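Local atomic coordinates of putative polysaccharide deacetylase (Bdellovibrio bacteriovorus HD100, PDB entry 5JP6), a protein that probably removes acetyl groups from peptidoglycan as a zinc-dependent deacetylase of carbohydrate esterase family 4. Residues 262-274 and 364-378. The protein carries 1 engineered substitution. Sequence-based numbering, arbitrary orientation.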
# COMPACT_ATOMS: atom_id res chain seq x y z
N HIS A 262 -8.34 12.98 1.00
CA HIS A 262 -7.75 14.07 1.74
C HIS A 262 -8.62 14.43 2.95
O HIS A 262 -8.11 14.59 4.06
CB HIS A 262 -7.55 15.27 0.85
CG HIS A 262 -6.12 15.60 0.61
ND1 HIS A 262 -5.21 14.70 0.11
CD2 HIS A 262 -5.41 16.74 0.84
CE1 HIS A 262 -4.03 15.26 0.02
NE2 HIS A 262 -4.12 16.49 0.46
N GLN A 263 -9.92 14.51 2.72
CA GLN A 263 -10.84 14.80 3.79
C GLN A 263 -10.79 13.71 4.89
O GLN A 263 -10.87 14.03 6.07
CB GLN A 263 -12.26 14.94 3.25
CG GLN A 263 -13.23 15.43 4.28
CD GLN A 263 -13.10 16.93 4.57
OE1 GLN A 263 -13.08 17.75 3.67
NE2 GLN A 263 -13.05 17.27 5.85
N ALA A 264 -10.68 12.44 4.48
CA ALA A 264 -10.67 11.35 5.47
C ALA A 264 -9.46 11.51 6.39
O ALA A 264 -9.56 11.33 7.61
CB ALA A 264 -10.66 10.00 4.80
N VAL A 265 -8.29 11.80 5.80
CA VAL A 265 -7.09 11.99 6.61
C VAL A 265 -7.27 13.17 7.57
O VAL A 265 -6.98 13.08 8.77
CB VAL A 265 -5.85 12.18 5.74
CG1 VAL A 265 -4.64 12.57 6.58
CG2 VAL A 265 -5.55 10.92 4.92
N PHE A 266 -7.72 14.28 7.02
CA PHE A 266 -7.96 15.50 7.79
C PHE A 266 -8.93 15.28 8.94
O PHE A 266 -8.71 15.75 10.06
CB PHE A 266 -8.46 16.60 6.89
CG PHE A 266 -8.79 17.88 7.60
CD1 PHE A 266 -7.79 18.73 8.00
CD2 PHE A 266 -10.09 18.19 7.94
CE1 PHE A 266 -8.08 19.91 8.66
CE2 PHE A 266 -10.38 19.35 8.60
CZ PHE A 266 -9.37 20.19 8.98
N ASP A 267 -10.00 14.53 8.67
CA ASP A 267 -11.00 14.25 9.71
C ASP A 267 -10.41 13.49 10.90
O ASP A 267 -10.90 13.67 12.03
CB ASP A 267 -12.17 13.49 9.12
CG ASP A 267 -13.05 14.33 8.22
OD1 ASP A 267 -12.92 15.58 8.19
OD2 ASP A 267 -13.88 13.70 7.50
N VAL A 268 -9.39 12.66 10.66
CA VAL A 268 -8.73 11.93 11.76
C VAL A 268 -7.68 12.79 12.47
O VAL A 268 -7.66 12.86 13.72
CB VAL A 268 -8.11 10.62 11.27
CG1 VAL A 268 -7.33 9.90 12.38
CG2 VAL A 268 -9.20 9.68 10.72
N LEU A 269 -6.83 13.45 11.69
CA LEU A 269 -5.62 14.06 12.22
C LEU A 269 -5.71 15.56 12.50
O LEU A 269 -4.91 16.07 13.30
CB LEU A 269 -4.47 13.88 11.23
CG LEU A 269 -4.09 12.45 10.88
CD1 LEU A 269 -2.99 12.45 9.84
CD2 LEU A 269 -3.66 11.67 12.12
N GLY A 270 -6.64 16.26 11.84
CA GLY A 270 -6.66 17.70 11.89
C GLY A 270 -5.70 18.34 10.91
O GLY A 270 -5.52 19.56 10.88
N TRP A 271 -5.09 17.52 10.06
CA TRP A 271 -4.24 17.98 8.99
C TRP A 271 -4.11 16.87 7.95
O TRP A 271 -4.47 15.73 8.20
CB TRP A 271 -2.87 18.39 9.51
CG TRP A 271 -2.14 17.33 10.29
CD1 TRP A 271 -2.06 17.21 11.64
CD2 TRP A 271 -1.30 16.30 9.76
NE1 TRP A 271 -1.25 16.15 12.01
CE2 TRP A 271 -0.76 15.57 10.86
CE3 TRP A 271 -0.93 15.94 8.46
CZ2 TRP A 271 0.15 14.51 10.69
CZ3 TRP A 271 -0.07 14.87 8.29
CH2 TRP A 271 0.46 14.16 9.39
N VAL A 272 -3.61 17.27 6.78
CA VAL A 272 -3.29 16.38 5.70
C VAL A 272 -2.23 17.07 4.87
O VAL A 272 -2.40 18.23 4.48
CB VAL A 272 -4.50 15.96 4.86
CG1 VAL A 272 -5.30 17.15 4.31
CG2 VAL A 272 -4.05 15.00 3.76
N ASP A 273 -1.10 16.40 4.63
CA ASP A 273 -0.05 17.04 3.84
C ASP A 273 -0.51 17.28 2.41
O ASP A 273 -1.33 16.50 1.86
CB ASP A 273 1.21 16.17 3.85
CG ASP A 273 1.95 16.26 5.17
OD1 ASP A 273 2.36 17.42 5.54
OD2 ASP A 273 2.15 15.23 5.82
N PRO A 274 0.06 18.32 1.78
CA PRO A 274 -0.39 18.70 0.42
C PRO A 274 0.28 17.85 -0.64
O PRO A 274 0.97 18.37 -1.51
CB PRO A 274 0.01 20.18 0.34
CG PRO A 274 1.24 20.25 1.21
CD PRO A 274 0.89 19.37 2.38
N ALA A 364 6.23 19.67 2.41
CA ALA A 364 5.93 21.05 1.98
C ALA A 364 6.86 22.08 2.60
O ALA A 364 7.22 21.98 3.78
CB ALA A 364 4.49 21.41 2.29
N ALA A 365 7.24 23.08 1.82
CA ALA A 365 8.04 24.20 2.35
C ALA A 365 7.28 25.01 3.42
O ALA A 365 7.89 25.48 4.40
CB ALA A 365 8.49 25.10 1.22
N ASP A 366 5.97 25.15 3.25
CA ASP A 366 5.14 25.89 4.18
C ASP A 366 4.64 24.94 5.22
O ASP A 366 3.82 24.09 4.91
CB ASP A 366 3.97 26.55 3.44
CG ASP A 366 3.05 27.36 4.37
OD1 ASP A 366 3.18 27.34 5.60
OD2 ASP A 366 2.13 27.98 3.77
N PRO A 367 5.13 25.08 6.47
CA PRO A 367 4.71 24.18 7.51
C PRO A 367 3.23 24.26 7.91
O PRO A 367 2.74 23.36 8.63
CB PRO A 367 5.64 24.56 8.68
CG PRO A 367 5.90 26.02 8.46
CD PRO A 367 6.01 26.14 6.98
N SER A 368 2.55 25.32 7.49
CA SER A 368 1.12 25.45 7.73
C SER A 368 0.24 24.82 6.65
O SER A 368 -0.96 24.73 6.86
CB SER A 368 0.75 26.92 7.87
OG SER A 368 0.77 27.63 6.64
N ALA A 369 0.83 24.43 5.50
CA ALA A 369 0.10 23.94 4.31
C ALA A 369 -0.83 22.77 4.75
O ALA A 369 -1.97 22.67 4.32
CB ALA A 369 1.06 23.53 3.20
N LYS A 370 -0.32 21.92 5.64
CA LYS A 370 -1.03 20.69 6.05
C LYS A 370 -2.32 21.01 6.80
O LYS A 370 -3.23 20.18 6.84
CB LYS A 370 -0.11 19.77 6.86
CG LYS A 370 0.31 20.33 8.21
CD LYS A 370 1.51 19.65 8.85
CE LYS A 370 1.31 18.24 9.12
NZ LYS A 370 2.39 17.57 9.91
N TYR A 371 -2.40 22.21 7.38
CA TYR A 371 -3.60 22.61 8.12
C TYR A 371 -4.60 23.36 7.28
O TYR A 371 -5.71 23.63 7.78
CB TYR A 371 -3.20 23.48 9.31
CG TYR A 371 -2.31 22.75 10.31
CD1 TYR A 371 -2.85 21.82 11.19
CD2 TYR A 371 -0.96 22.98 10.35
CE1 TYR A 371 -2.06 21.18 12.10
CE2 TYR A 371 -0.16 22.32 11.24
CZ TYR A 371 -0.71 21.41 12.11
OH TYR A 371 0.06 20.74 13.05
N ASN A 372 -4.23 23.70 6.05
CA ASN A 372 -5.03 24.60 5.24
C ASN A 372 -5.23 24.05 3.81
O ASN A 372 -5.22 24.80 2.84
CB ASN A 372 -4.33 25.97 5.21
CG ASN A 372 -4.34 26.62 6.57
OD1 ASN A 372 -5.39 27.07 7.05
ND2 ASN A 372 -3.18 26.63 7.22
N SER A 373 -5.44 22.74 3.73
CA SER A 373 -5.61 22.11 2.43
C SER A 373 -6.82 22.70 1.68
O SER A 373 -7.92 22.77 2.21
CB SER A 373 -5.87 20.62 2.57
OG SER A 373 -6.11 20.03 1.29
N LYS A 374 -6.57 23.04 0.41
CA LYS A 374 -7.66 23.48 -0.48
C LYS A 374 -8.58 22.34 -0.95
O LYS A 374 -9.56 22.59 -1.66
CB LYS A 374 -7.08 24.25 -1.66
CG LYS A 374 -6.42 25.55 -1.24
CD LYS A 374 -5.72 26.23 -2.42
CE LYS A 374 -5.15 27.54 -2.05
NZ LYS A 374 -4.40 28.12 -3.17
N LEU A 375 -8.25 21.10 -0.54
CA LEU A 375 -9.03 19.93 -0.87
C LEU A 375 -9.99 19.52 0.25
O LEU A 375 -10.75 18.58 0.10
CB LEU A 375 -8.11 18.75 -1.21
CG LEU A 375 -7.24 18.93 -2.43
CD1 LEU A 375 -6.26 17.79 -2.59
CD2 LEU A 375 -8.09 19.08 -3.71
N VAL A 376 -9.92 20.22 1.39
CA VAL A 376 -10.75 19.83 2.51
C VAL A 376 -11.69 20.95 2.94
O VAL A 376 -11.39 22.14 2.75
CB VAL A 376 -9.95 19.35 3.72
CG1 VAL A 376 -8.90 18.30 3.36
CG2 VAL A 376 -9.37 20.46 4.48
N LYS A 377 -12.81 20.54 3.55
CA LYS A 377 -13.77 21.43 4.21
C LYS A 377 -13.49 21.40 5.72
O LYS A 377 -13.38 20.33 6.34
CB LYS A 377 -15.17 20.92 3.98
CG LYS A 377 -15.61 20.89 2.56
CD LYS A 377 -17.09 20.48 2.44
CE LYS A 377 -18.06 21.51 3.00
NZ LYS A 377 -19.47 21.27 2.55
N ARG A 378 -13.31 22.58 6.29
CA ARG A 378 -13.06 22.71 7.71
C ARG A 378 -14.29 22.36 8.52
O ARG A 378 -15.40 22.35 8.00
CB ARG A 378 -12.64 24.13 8.05
CG ARG A 378 -11.44 24.67 7.26
CD ARG A 378 -11.05 26.04 7.83
NE ARG A 378 -10.13 26.79 6.97
CZ ARG A 378 -8.80 26.73 7.03
NH1 ARG A 378 -8.18 25.91 7.92
NH2 ARG A 378 -8.08 27.48 6.18
O HOH W 1 -3.71 19.60 0.09
O HOH W 2 -13.26 17.57 1.06
O HOH W 3 -2.52 20.29 2.64
O HOH W 4 3.46 15.43 8.21
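Lys370 lies along one face of the Trp271 indole, and Leu269 CD1 lies over the opposite face, toward its rim. The ammonium group makes a cation-pi contact: NZ sits 3.7 Å from the centroid of the six-membered ring of Trp271, only 3° off its normal. The bend in the lysine chain at chi3 (-61°) carries CE over the same face. The Tyr371 ring meets the indole obliquely, their planes at 69°. The imidazole of His262 is held between Leu375 CD1, in CH-pi contact on one face, and Val272 CG2 over the centre of the other. Ser373 OG lies at its edge, 3.4 Å from His262 CD2. Val376 CG2 stands over the centre of the Phe266 ring, while Val376 CG1 packs on Val272 CG1.

The Gln263 amide binds the backbone of Lys377 twice. Lys377 N donates to Gln263 OE1 at 2.8 Å, in the carbonyl plane and on a lone pair. Gln263 NE2 returns a bond to Lys377 O at 3.1 Å. The second N-H of NE2 goes to Asp267 OD1 at 2.9 Å; the three bonds together fix the rotation of the amide. Further along, Val272 N donates to Lys370 O at 2.9 Å. One water bridges Val272 O and Ala369 O; another accepts from Lys370 NZ and lies within hydrogen-bonding reach of Asp273 OD2, which also accepts from Ile224 N.

Pro274 CG rests on the methyl groups of Ala364 and Ala369, 3.6 Å from Ala364 CB. The loop after strand 358-364 lies along the last turns of helix 251-269, a helix of the NodB-type deacetylase domain, and the turn leading to strand 275-277. Val265 and Leu269 pack on Ile224 of strand 223-227. His262 ND1 is hydrogen-bonded to Ser226 OG of the same strand. Ala264 and Val268 face helix 204-209.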